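Local coordinates for protein polyketide synthase (Synechococcus sp., PDB 4GOX) that probably transfers a sulfo group from PAPS to a polyketide-derived intermediate, serving as the sulfotransferase domain of an olefin-forming synthase, at residues A[82-87]-A[96-101]; A[153-158]-A[187-192]; A[161-166]-A[279-284]. All coordinates share one frame; numbering follows the deposited sequence.

Contact 1: A[82-87]-A[96-101]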
loop_
_atom_site.group_PDB
_atom_site.type_symbol
_atom_site.label_atom_id
_atom_site.label_comp_id
_atom_site.label_asym_id
_atom_site.label_seq_id
_atom_site.Cartn_x
_atom_site.Cartn_y
_atom_site.Cartn_z
ATOM N N ARG A 82 -12.248 4.976 9.015
ATOM C CA ARG A 82 -11.220 5.648 9.807
ATOM C C ARG A 82 -10.780 6.951 9.132
ATOM O O ARG A 82 -10.733 7.993 9.793
ATOM C CB ARG A 82 -10.046 4.695 10.091
ATOM C CG ARG A 82 -9.064 5.177 11.170
ATOM C CD ARG A 82 -9.681 5.175 12.565
ATOM N NE ARG A 82 -8.938 6.006 13.514
ATOM C CZ ARG A 82 -9.156 7.302 13.716
ATOM N NH1 ARG A 82 -10.085 7.945 13.018
ATOM N NH2 ARG A 82 -8.443 7.967 14.614
ATOM N N ALA A 83 -10.544 6.910 7.804
ATOM C CA ALA A 83 -10.183 8.097 7.011
ATOM C C ALA A 83 -11.234 9.217 7.151
ATOM O O ALA A 83 -10.873 10.364 7.420
ATOM C CB ALA A 83 -10.033 7.725 5.539
ATOM N N LEU A 84 -12.516 8.873 6.951
ATOM C CA LEU A 84 -13.668 9.781 7.012
ATOM C C LEU A 84 -13.836 10.406 8.410
ATOM O O LEU A 84 -14.059 11.616 8.525
ATOM C CB LEU A 84 -14.934 9.007 6.649
ATOM C CG LEU A 84 -15.093 8.533 5.210
ATOM C CD1 LEU A 84 -16.287 7.600 5.115
ATOM C CD2 LEU A 84 -15.230 9.729 4.251
ATOM N N MET A 85 -13.725 9.560 9.462
ATOM C CA MET A 85 -13.758 9.958 10.854
ATOM C C MET A 85 -12.692 11.055 11.043
ATOM O O MET A 85 -13.053 12.176 11.384
ATOM C CB MET A 85 -13.423 8.758 11.748
ATOM C CG MET A 85 -14.566 7.826 11.985
ATOM S SD MET A 85 -14.083 6.465 13.073
ATOM C CE MET A 85 -13.305 7.335 14.419
ATOM N N ASP A 86 -11.400 10.753 10.727
ATOM C CA ASP A 86 -10.279 11.687 10.835
ATOM C C ASP A 86 -10.441 12.951 9.976
ATOM O O ASP A 86 -10.306 14.053 10.515
ATOM C CB ASP A 86 -8.940 10.991 10.529
ATOM C CG ASP A 86 -7.742 11.910 10.669
ATOM O OD1 ASP A 86 -7.405 12.280 11.818
ATOM O OD2 ASP A 86 -7.195 12.328 9.630
ATOM N N LEU A 87 -10.731 12.807 8.661
ATOM C CA LEU A 87 -10.873 13.971 7.777
ATOM C C LEU A 87 -12.049 14.894 8.126
ATOM O O LEU A 87 -11.972 16.106 7.875
ATOM C CB LEU A 87 -10.987 13.560 6.297
ATOM C CG LEU A 87 -9.741 12.960 5.619
ATOM C CD1 LEU A 87 -10.132 12.250 4.339
ATOM C CD2 LEU A 87 -8.669 14.029 5.343
ATOM N N GLN A 96 -19.760 4.987 9.286
ATOM C CA GLN A 96 -20.453 3.837 8.719
ATOM C C GLN A 96 -21.697 4.262 7.903
ATOM O O GLN A 96 -21.886 3.759 6.798
ATOM C CB GLN A 96 -20.823 2.837 9.832
ATOM C CG GLN A 96 -21.179 1.434 9.343
ATOM C CD GLN A 96 -20.048 0.758 8.596
ATOM O OE1 GLN A 96 -19.069 0.283 9.186
ATOM N NE2 GLN A 96 -20.164 0.706 7.274
ATOM N N ALA A 97 -22.484 5.231 8.413
ATOM C CA ALA A 97 -23.681 5.756 7.746
ATOM C C ALA A 97 -23.351 6.456 6.415
ATOM O O ALA A 97 -24.143 6.370 5.476
ATOM C CB ALA A 97 -24.438 6.711 8.680
ATOM N N LYS A 98 -22.200 7.157 6.342
ATOM C CA LYS A 98 -21.720 7.840 5.127
ATOM C C LYS A 98 -21.342 6.732 4.093
ATOM O O LYS A 98 -21.688 6.853 2.908
ATOM C CB LYS A 98 -20.495 8.727 5.473
ATOM C CG LYS A 98 -19.949 9.604 4.350
ATOM C CD LYS A 98 -20.757 10.867 4.119
ATOM C CE LYS A 98 -20.414 11.502 2.795
ATOM N NZ LYS A 98 -21.569 12.243 2.221
ATOM N N VAL A 99 -20.705 5.630 4.573
ATOM C CA VAL A 99 -20.313 4.472 3.750
ATOM C C VAL A 99 -21.583 3.749 3.208
ATOM O O VAL A 99 -21.693 3.561 1.993
ATOM C CB VAL A 99 -19.315 3.530 4.481
ATOM C CG1 VAL A 99 -19.148 2.188 3.751
ATOM C CG2 VAL A 99 -17.955 4.211 4.661
ATOM N N ASN A 100 -22.557 3.438 4.110
ATOM C CA ASN A 100 -23.842 2.778 3.820
ATOM C C ASN A 100 -24.673 3.531 2.784
ATOM O O ASN A 100 -25.376 2.912 1.979
ATOM C CB ASN A 100 -24.644 2.536 5.107
ATOM C CG ASN A 100 -24.073 1.462 6.025
ATOM O OD1 ASN A 100 -23.012 0.864 5.779
ATOM N ND2 ASN A 100 -24.774 1.188 7.116
ATOM N N GLN A 101 -24.552 4.858 2.781
ATOM C CA GLN A 101 -25.242 5.730 1.840
ATOM C C GLN A 101 -24.586 5.685 0.462
ATOM O O GLN A 101 -25.277 5.679 -0.560
ATOM C CB GLN A 101 -25.364 7.151 2.413
ATOM C CG GLN A 101 -26.704 7.417 3.147
ATOM C CD GLN A 101 -27.321 6.226 3.887
ATOM O OE1 GLN A 101 -28.205 5.523 3.368
ATOM N NE2 GLN A 101 -26.881 5.981 5.119
#

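Contact 2: A[153-158]-A[187-192]. With A3P (adenosine-3'-5'-diphosphate), chain B.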
loop_
_atom_site.group_PDB
_atom_site.type_symbol
_atom_site.label_atom_id
_atom_site.label_comp_id
_atom_site.label_asym_id
_atom_site.label_seq_id
_atom_site.Cartn_x
_atom_site.Cartn_y
_atom_site.Cartn_z
ATOM N N HIS A 153 6.718 1.525 -5.244
ATOM C CA HIS A 153 6.812 0.074 -5.231
ATOM C C HIS A 153 7.772 -0.312 -4.099
ATOM O O HIS A 153 8.988 -0.200 -4.247
ATOM C CB HIS A 153 7.328 -0.436 -6.592
ATOM C CG HIS A 153 7.493 -1.931 -6.710
ATOM N ND1 HIS A 153 8.038 -2.504 -7.852
ATOM C CD2 HIS A 153 7.101 -2.922 -5.873
ATOM C CE1 HIS A 153 8.010 -3.809 -7.640
ATOM N NE2 HIS A 153 7.464 -4.102 -6.456
ATOM N N LEU A 154 7.221 -0.752 -2.973
ATOM C CA LEU A 154 8.028 -1.146 -1.821
ATOM C C LEU A 154 8.351 -2.621 -1.949
ATOM O O LEU A 154 7.451 -3.431 -2.164
ATOM C CB LEU A 154 7.299 -0.794 -0.500
ATOM C CG LEU A 154 7.908 -1.292 0.807
ATOM C CD1 LEU A 154 9.284 -0.687 1.062
ATOM C CD2 LEU A 154 6.998 -0.971 1.938
ATOM N N VAL A 155 9.647 -2.961 -1.907
ATOM C CA VAL A 155 10.111 -4.341 -2.098
ATOM C C VAL A 155 10.869 -4.827 -0.892
ATOM O O VAL A 155 11.698 -4.086 -0.342
ATOM C CB VAL A 155 10.965 -4.541 -3.392
ATOM C CG1 VAL A 155 11.147 -6.027 -3.707
ATOM C CG2 VAL A 155 10.344 -3.828 -4.596
ATOM N N ARG A 156 10.621 -6.099 -0.512
ATOM C CA ARG A 156 11.322 -6.793 0.581
ATOM C C ARG A 156 11.852 -8.117 0.056
ATOM O O ARG A 156 11.325 -8.650 -0.925
ATOM C CB ARG A 156 10.435 -6.981 1.823
ATOM C CG ARG A 156 11.221 -7.464 3.063
ATOM C CD ARG A 156 10.316 -7.567 4.269
ATOM N NE ARG A 156 11.062 -7.896 5.480
ATOM C CZ ARG A 156 10.494 -8.179 6.647
ATOM N NH1 ARG A 156 9.175 -8.218 6.758
ATOM N NH2 ARG A 156 11.242 -8.450 7.705
ATOM N N HIS A 157 12.920 -8.619 0.676
ATOM C CA HIS A 157 13.597 -9.868 0.332
ATOM C C HIS A 157 12.577 -11.010 0.281
ATOM O O HIS A 157 11.751 -11.073 1.200
ATOM C CB HIS A 157 14.692 -10.166 1.366
ATOM C CG HIS A 157 15.677 -11.191 0.899
ATOM N ND1 HIS A 157 15.345 -12.532 0.829
ATOM C CD2 HIS A 157 16.945 -11.030 0.461
ATOM C CE1 HIS A 157 16.421 -13.144 0.358
ATOM N NE2 HIS A 157 17.410 -12.281 0.128
ATOM N N PRO A 158 12.546 -11.870 -0.794
ATOM C CA PRO A 158 11.538 -12.953 -0.845
ATOM C C PRO A 158 11.529 -13.858 0.407
ATOM O O PRO A 158 10.440 -14.185 0.892
ATOM C CB PRO A 158 11.920 -13.742 -2.117
ATOM C CG PRO A 158 13.366 -13.381 -2.397
ATOM C CD PRO A 158 13.431 -11.920 -1.976
ATOM N N SER A 187 4.635 -17.444 -4.349
ATOM C CA SER A 187 3.785 -17.069 -5.476
ATOM C C SER A 187 3.245 -15.658 -5.352
ATOM O O SER A 187 3.327 -14.904 -6.322
ATOM C CB SER A 187 2.641 -18.051 -5.646
ATOM O OG SER A 187 3.185 -19.183 -6.296
ATOM N N ILE A 188 2.719 -15.304 -4.166
ATOM C CA ILE A 188 2.193 -13.976 -3.883
ATOM C C ILE A 188 3.287 -12.908 -3.986
ATOM O O ILE A 188 3.061 -11.895 -4.638
ATOM C CB ILE A 188 1.409 -13.917 -2.539
ATOM C CG1 ILE A 188 0.108 -14.763 -2.637
ATOM C CG2 ILE A 188 1.039 -12.464 -2.196
ATOM C CD1 ILE A 188 -0.640 -14.890 -1.298
ATOM N N TRP A 189 4.488 -13.164 -3.430
ATOM C CA TRP A 189 5.594 -12.208 -3.545
ATOM C C TRP A 189 5.966 -12.003 -5.021
ATOM O O TRP A 189 6.163 -10.872 -5.485
ATOM C CB TRP A 189 6.833 -12.738 -2.785
ATOM C CG TRP A 189 7.985 -11.778 -2.823
ATOM C CD1 TRP A 189 8.219 -10.740 -1.974
ATOM C CD2 TRP A 189 9.033 -11.753 -3.791
ATOM N NE1 TRP A 189 9.379 -10.089 -2.332
ATOM C CE2 TRP A 189 9.910 -10.699 -3.434
ATOM C CE3 TRP A 189 9.369 -12.576 -4.890
ATOM C CZ2 TRP A 189 11.036 -10.376 -4.195
ATOM C CZ3 TRP A 189 10.485 -12.252 -5.642
ATOM C CH2 TRP A 189 11.311 -11.176 -5.285
ATOM N N ARG A 190 6.074 -13.112 -5.751
ATOM C CA ARG A 190 6.475 -13.087 -7.143
ATOM C C ARG A 190 5.407 -12.393 -7.999
ATOM O O ARG A 190 5.734 -11.480 -8.753
ATOM C CB ARG A 190 6.761 -14.515 -7.627
ATOM C CG ARG A 190 7.299 -14.611 -9.054
ATOM C CD ARG A 190 7.495 -16.044 -9.485
ATOM N NE ARG A 190 6.231 -16.776 -9.526
ATOM C CZ ARG A 190 5.948 -17.821 -8.762
ATOM N NH1 ARG A 190 6.856 -18.301 -7.921
ATOM N NH2 ARG A 190 4.764 -18.405 -8.841
ATOM N N THR A 191 4.144 -12.828 -7.884
ATOM C CA THR A 191 3.020 -12.269 -8.646
ATOM C C THR A 191 2.923 -10.751 -8.459
ATOM O O THR A 191 2.908 -10.018 -9.449
ATOM C CB THR A 191 1.717 -12.986 -8.263
ATOM O OG1 THR A 191 1.906 -14.388 -8.499
ATOM C CG2 THR A 191 0.496 -12.443 -9.014
ATOM N N SER A 192 2.885 -10.297 -7.193
ATOM C CA SER A 192 2.777 -8.872 -6.855
ATOM C C SER A 192 3.932 -8.077 -7.418
ATOM O O SER A 192 3.710 -7.065 -8.076
ATOM C CB SER A 192 2.734 -8.660 -5.340
ATOM O OG SER A 192 1.559 -9.272 -4.861
HETATM P P1 A3P B . 6.778 -9.291 10.855
HETATM O O1P A3P B . 6.160 -10.607 10.447
HETATM O O2P A3P B . 6.027 -8.650 12.003
HETATM O O3P A3P B . 8.279 -9.284 10.946
HETATM P P2 A3P B . 3.266 -5.159 6.026
HETATM O O4P A3P B . 3.489 -4.836 4.576
HETATM O O5P A3P B . 2.393 -6.338 6.325
HETATM O O6P A3P B . 2.964 -3.929 6.850
HETATM O "O5'" A3P B . 4.697 -5.617 6.587
HETATM C "C5'" A3P B . 4.816 -6.251 7.871
HETATM C "C4'" A3P B . 6.288 -6.289 8.270
HETATM O "O4'" A3P B . 6.849 -4.986 8.370
HETATM C "C3'" A3P B . 6.557 -6.894 9.634
HETATM O "O3'" A3P B . 6.524 -8.316 9.583
HETATM C "C2'" A3P B . 7.913 -6.327 9.996
HETATM O "O2'" A3P B . 8.987 -7.169 9.568
HETATM C "C1'" A3P B . 7.984 -5.011 9.239
HETATM N N9 A3P B . 7.885 -3.930 10.247
HETATM C C8 A3P B . 6.753 -3.583 10.924
HETATM N N7 A3P B . 7.006 -2.591 11.807
HETATM C C5 A3P B . 8.316 -2.302 11.702
HETATM C C6 A3P B . 9.241 -1.375 12.381
HETATM N N6 A3P B . 8.752 -0.540 13.316
HETATM N N1 A3P B . 10.543 -1.367 11.999
HETATM C C2 A3P B . 11.016 -2.191 11.029
HETATM N N3 A3P B . 10.235 -3.095 10.394
HETATM C C4 A3P B . 8.903 -3.188 10.678
#

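Contact 3: A[161-166]-A[279-284]. With A3P (adenosine-3'-5'-diphosphate), chain B.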
loop_
_atom_site.group_PDB
_atom_site.type_symbol
_atom_site.label_atom_id
_atom_site.label_comp_id
_atom_site.label_asym_id
_atom_site.label_seq_id
_atom_site.Cartn_x
_atom_site.Cartn_y
_atom_site.Cartn_z
ATOM N N VAL A 161 9.740 -12.120 3.355
ATOM C CA VAL A 161 8.291 -12.107 3.110
ATOM C C VAL A 161 7.684 -13.513 3.380
ATOM O O VAL A 161 6.691 -13.618 4.104
ATOM C CB VAL A 161 7.962 -11.575 1.698
ATOM C CG1 VAL A 161 6.525 -11.900 1.296
ATOM C CG2 VAL A 161 8.238 -10.075 1.599
ATOM N N ILE A 162 8.311 -14.565 2.826
ATOM C CA ILE A 162 7.881 -15.969 2.937
ATOM C C ILE A 162 7.793 -16.397 4.392
ATOM O O ILE A 162 6.740 -16.868 4.812
ATOM C CB ILE A 162 8.714 -16.947 2.052
ATOM C CG1 ILE A 162 8.463 -16.678 0.560
ATOM C CG2 ILE A 162 8.388 -18.410 2.397
ATOM C CD1 ILE A 162 9.562 -17.158 -0.381
ATOM N N GLU A 163 8.871 -16.185 5.157
ATOM C CA GLU A 163 8.945 -16.499 6.583
ATOM C C GLU A 163 7.813 -15.794 7.360
ATOM O O GLU A 163 7.102 -16.452 8.121
ATOM C CB GLU A 163 10.335 -16.108 7.124
ATOM C CG GLU A 163 10.605 -16.538 8.560
ATOM C CD GLU A 163 9.992 -15.664 9.638
ATOM O OE1 GLU A 163 10.067 -14.421 9.518
ATOM O OE2 GLU A 163 9.409 -16.229 10.592
ATOM N N SER A 164 7.642 -14.474 7.148
ATOM C CA SER A 164 6.619 -13.662 7.814
ATOM C C SER A 164 5.193 -14.085 7.454
ATOM O O SER A 164 4.342 -14.175 8.338
ATOM C CB SER A 164 6.819 -12.187 7.497
ATOM O OG SER A 164 5.687 -11.465 7.940
ATOM N N PHE A 165 4.939 -14.332 6.154
ATOM C CA PHE A 165 3.638 -14.751 5.623
ATOM C C PHE A 165 3.232 -16.104 6.215
ATOM O O PHE A 165 2.052 -16.306 6.523
ATOM C CB PHE A 165 3.687 -14.812 4.092
ATOM C CG PHE A 165 2.362 -15.041 3.416
ATOM C CD1 PHE A 165 1.891 -16.333 3.191
ATOM C CD2 PHE A 165 1.602 -13.973 2.967
ATOM C CE1 PHE A 165 0.688 -16.552 2.518
ATOM C CE2 PHE A 165 0.394 -14.190 2.308
ATOM C CZ PHE A 165 -0.056 -15.481 2.089
ATOM N N THR A 166 4.227 -17.002 6.397
ATOM C CA THR A 166 4.100 -18.340 6.984
ATOM C C THR A 166 3.603 -18.227 8.427
ATOM O O THR A 166 2.554 -18.789 8.754
ATOM C CB THR A 166 5.438 -19.102 6.827
ATOM O OG1 THR A 166 5.518 -19.606 5.495
ATOM C CG2 THR A 166 5.607 -20.245 7.821
ATOM N N ARG A 279 18.312 -13.692 6.668
ATOM C CA ARG A 279 19.622 -14.287 6.918
ATOM C C ARG A 279 19.562 -15.518 7.812
ATOM O O ARG A 279 20.306 -16.476 7.578
ATOM C CB ARG A 279 20.591 -13.250 7.501
ATOM C CG ARG A 279 20.720 -11.981 6.666
ATOM C CD ARG A 279 21.996 -11.242 6.994
ATOM N NE ARG A 279 22.056 -9.936 6.339
ATOM C CZ ARG A 279 23.180 -9.266 6.109
ATOM N NH1 ARG A 279 24.351 -9.772 6.476
ATOM N NH2 ARG A 279 23.143 -8.083 5.506
ATOM N N SER A 280 18.680 -15.502 8.829
ATOM C CA SER A 280 18.515 -16.623 9.755
ATOM C C SER A 280 17.429 -17.618 9.282
ATOM O O SER A 280 17.027 -18.499 10.050
ATOM C CB SER A 280 18.242 -16.113 11.169
ATOM O OG SER A 280 18.739 -17.010 12.153
ATOM N N ILE A 281 17.018 -17.522 8.019
ATOM C CA ILE A 281 15.994 -18.434 7.495
ATOM C C ILE A 281 16.406 -19.398 6.371
ATOM O O ILE A 281 17.126 -19.038 5.442
ATOM C CB ILE A 281 14.717 -17.686 7.061
ATOM C CG1 ILE A 281 13.496 -18.575 7.288
ATOM C CG2 ILE A 281 14.794 -17.304 5.609
ATOM C CD1 ILE A 281 13.790 -19.813 8.112
ATOM N N THR A 282 15.909 -20.626 6.493
ATOM C CA THR A 282 16.071 -21.717 5.541
ATOM C C THR A 282 14.655 -22.224 5.253
ATOM O O THR A 282 13.964 -22.684 6.168
ATOM C CB THR A 282 17.006 -22.804 6.088
ATOM O OG1 THR A 282 16.528 -23.239 7.362
ATOM C CG2 THR A 282 18.450 -22.334 6.194
ATOM N N LEU A 283 14.192 -22.029 4.010
ATOM C CA LEU A 283 12.860 -22.431 3.546
ATOM C C LEU A 283 12.867 -23.938 3.265
ATOM O O LEU A 283 13.943 -24.463 2.975
ATOM C CB LEU A 283 12.464 -21.647 2.279
ATOM C CG LEU A 283 12.568 -20.114 2.325
ATOM C CD1 LEU A 283 12.152 -19.516 1.009
ATOM C CD2 LEU A 283 11.725 -19.515 3.446
ATOM N N PRO A 284 11.712 -24.656 3.337
ATOM C CA PRO A 284 11.725 -26.123 3.116
ATOM C C PRO A 284 12.237 -26.619 1.758
ATOM O O PRO A 284 12.611 -27.789 1.636
ATOM C CB PRO A 284 10.268 -26.531 3.359
ATOM C CG PRO A 284 9.486 -25.282 3.135
ATOM C CD PRO A 284 10.354 -24.196 3.686
HETATM P P1 A3P B . 6.778 -9.291 10.855
HETATM O O1P A3P B . 6.160 -10.607 10.447
HETATM O O2P A3P B . 6.027 -8.650 12.003
HETATM O O3P A3P B . 8.279 -9.284 10.946
HETATM P P2 A3P B . 3.266 -5.159 6.026
HETATM O O4P A3P B . 3.489 -4.836 4.576
HETATM O O5P A3P B . 2.393 -6.338 6.325
HETATM O O6P A3P B . 2.964 -3.929 6.850
HETATM O "O5'" A3P B . 4.697 -5.617 6.587
HETATM C "C5'" A3P B . 4.816 -6.251 7.871
HETATM C "C4'" A3P B . 6.288 -6.289 8.270
HETATM O "O4'" A3P B . 6.849 -4.986 8.370
HETATM C "C3'" A3P B . 6.557 -6.894 9.634
HETATM O "O3'" A3P B . 6.524 -8.316 9.583
HETATM C "C2'" A3P B . 7.913 -6.327 9.996
HETATM O "O2'" A3P B . 8.987 -7.169 9.568
HETATM C "C1'" A3P B . 7.984 -5.011 9.239
HETATM N N9 A3P B . 7.885 -3.930 10.247
HETATM C C8 A3P B . 6.753 -3.583 10.924
HETATM N N7 A3P B . 7.006 -2.591 11.807
HETATM C C5 A3P B . 8.316 -2.302 11.702
HETATM C C6 A3P B . 9.241 -1.375 12.381
HETATM N N6 A3P B . 8.752 -0.540 13.316
HETATM N N1 A3P B . 10.543 -1.367 11.999
HETATM C C2 A3P B . 11.016 -2.191 11.029
HETATM N N3 A3P B . 10.235 -3.095 10.394
HETATM C C4 A3P B . 8.903 -3.188 10.678
#

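Contact 1: A[82-87]-A[96-101]
Leu84 reaches from helix 79-88 to the neighbouring helix 92-104, where a single methyl group, CD1, makes both of its approaches. The closer one is to Val99, with CD1 of Leu84 lying 3.8 Å from CG2 of Val99; the two branched side chains meet at a slant, methyl against methyl. CG of Leu84 stands anti to the carbonyl carbon (chi1 -69°), and the extended second torsion then carries CD1 toward the other helix. In Val99 the first torsion places CG1 anti to the backbone N and leaves CG2 to meet the leucine.

These two helices follow each other in the chain, joined by a short connection, and belong to the predominantly helical part of the sulfotransferase fold on the opposite side of the chain's centre from the contacts of helix 158-167. Lys98 contributes the aliphatic part of its side chain: its CG sits 4.2 Å from CD1 of Leu84, while the chain bends at chi2 (79°) and takes the ammonium end away from the leucine. No hydrogen bond joins the two segments, whose contact is small and purely apolar. Tyr115 of helix 109-119 touches both Leu84 and Lys98, and Trp102 also packs on Leu84, which places the leucine among three helices. Beside this apolar patch, Gln96 OE1 is hydrogen-bonded to Gln81 NE2, a polar tie between the same two helices.

Contact 2: A[153-158]-A[187-192]
Val155, the last residue of strand 149-155, brings CG1 to within 4.4 Å of CZ2 of Trp189, a loose apolar approach that is oblique to the indole. At Arg156 the backbone takes over: its carbonyl O lies near the edge of the indole and accepts the pyrrole N-H, with Trp189 NE1 2.8 Å from Arg156 O. The bond bends somewhat at the hydrogen (144°), and the carbonyl oxygen sits somewhat out of the ring plane. It satisfies both a buried carbonyl and a buried indole nitrogen.

From that held backbone the Arg156 side chain runs extended in another direction, to the nucleotide. NH1 lies 3.0 Å from O2' of adenosine-3'-5'-diphosphate and NH2 3.2 Å from the same oxygen, both weak hydrogen bonds; NH2 also bonds Leu274 O and NH1 bonds Arg34 O. This strand-loop-helix is consistent with the 3'-phosphate-binding (3'-PB) element of sulfotransferases, built on a parallel sheet. His157 is the N-cap of helix 158-167, its ND1 bonded to Tyr159 N, while NE2 bonds Asp301 O and the ring stacks with Trp278. Pro158, the first residue of that helix, lies across the indole face: CB stands 3.7 Å from the centroid of the six-membered ring, only 6° off its normal, a CH-pi contact. Alongside, Pro158 CD comes to 3.6 Å from CZ2 of Trp189. CG of Trp189 is anti to its backbone N (chi1 -178°), which sends the indole out from helix 181-202 against Pro158 and the Arg156 carbonyl; Leu294 and Ala295 of helix 289-297 touch the ring too.

Contact 3: A[161-166]-A[279-284]
The nucleotide-binding helix 158-167 turns Ile162 and Glu163 outward onto the irregular segment 279-284, while Ser164, the next residue, points to the bound adenosine-3'-5'-diphosphate. Ile162 and Leu283 form the larger half of the contact, their side chains crossing at about a right angle. Both methyls of the leucine are engaged: CD2 lies 3.7 Å from CG2 of Ile162, and CD1 of Leu283 lies 3.8 Å from CD1 of Ile162. The leucine thus straddles the isoleucine, one methyl meeting its short branch and the other the end of its long one. In Ile162, CG1 is anti to the carbonyl carbon (chi1 -67°), a setting that presents both branches to the loop. An alanine in place of Leu283 would lose both methyls, and would probably open a gap beside Ile162 that frees this part of the loop to shift against the helix.

One side of the helix of this probable 3'-phosphate-binding element thus faces the nucleotide, while another carries the loop. On the nucleotide side, Ser164 OG donates to O1P of the 3'-phosphate at 2.7 Å, and the same hydroxyl is bonded to Arg34 NE. On the loop side, Glu163 touches Ile281 through its methylene carbons, its CG lying 3.8 Å from CG1 of Ile281 and its CB 4.0 Å from that CG1. A bend at chi2 (-79°) takes the glutamate carboxylate away from Ile281, and its OE2 forms a salt bridge with Arg167 NE. Tyr159, a turn earlier on the helix, also touches Ile281 and Leu283, whereas Leu287 packs on Ile162.

Overall arrangement
Following the chain from the N terminus, contact 1 closes first, a short loop joining the consecutive helices 79-88 and 92-104. It stands apart from the others, on the opposite side of the chain's centre, its nearest atoms about 19 Å from those of contact 2. The chain then opens contact 2 at strand 149-155 and contact 3 at helix 158-167 before helix 181-202 closes contact 2; contact 3 closes only at residues 279-284, so the two cross. They touch directly, Val161 and Phe165 packing on Trp189 and Ile188. Together they join the end of an interior strand of the parallel sheet, helices 158-167 and 181-202 and the late loop; each includes one nucleotide-binding residue.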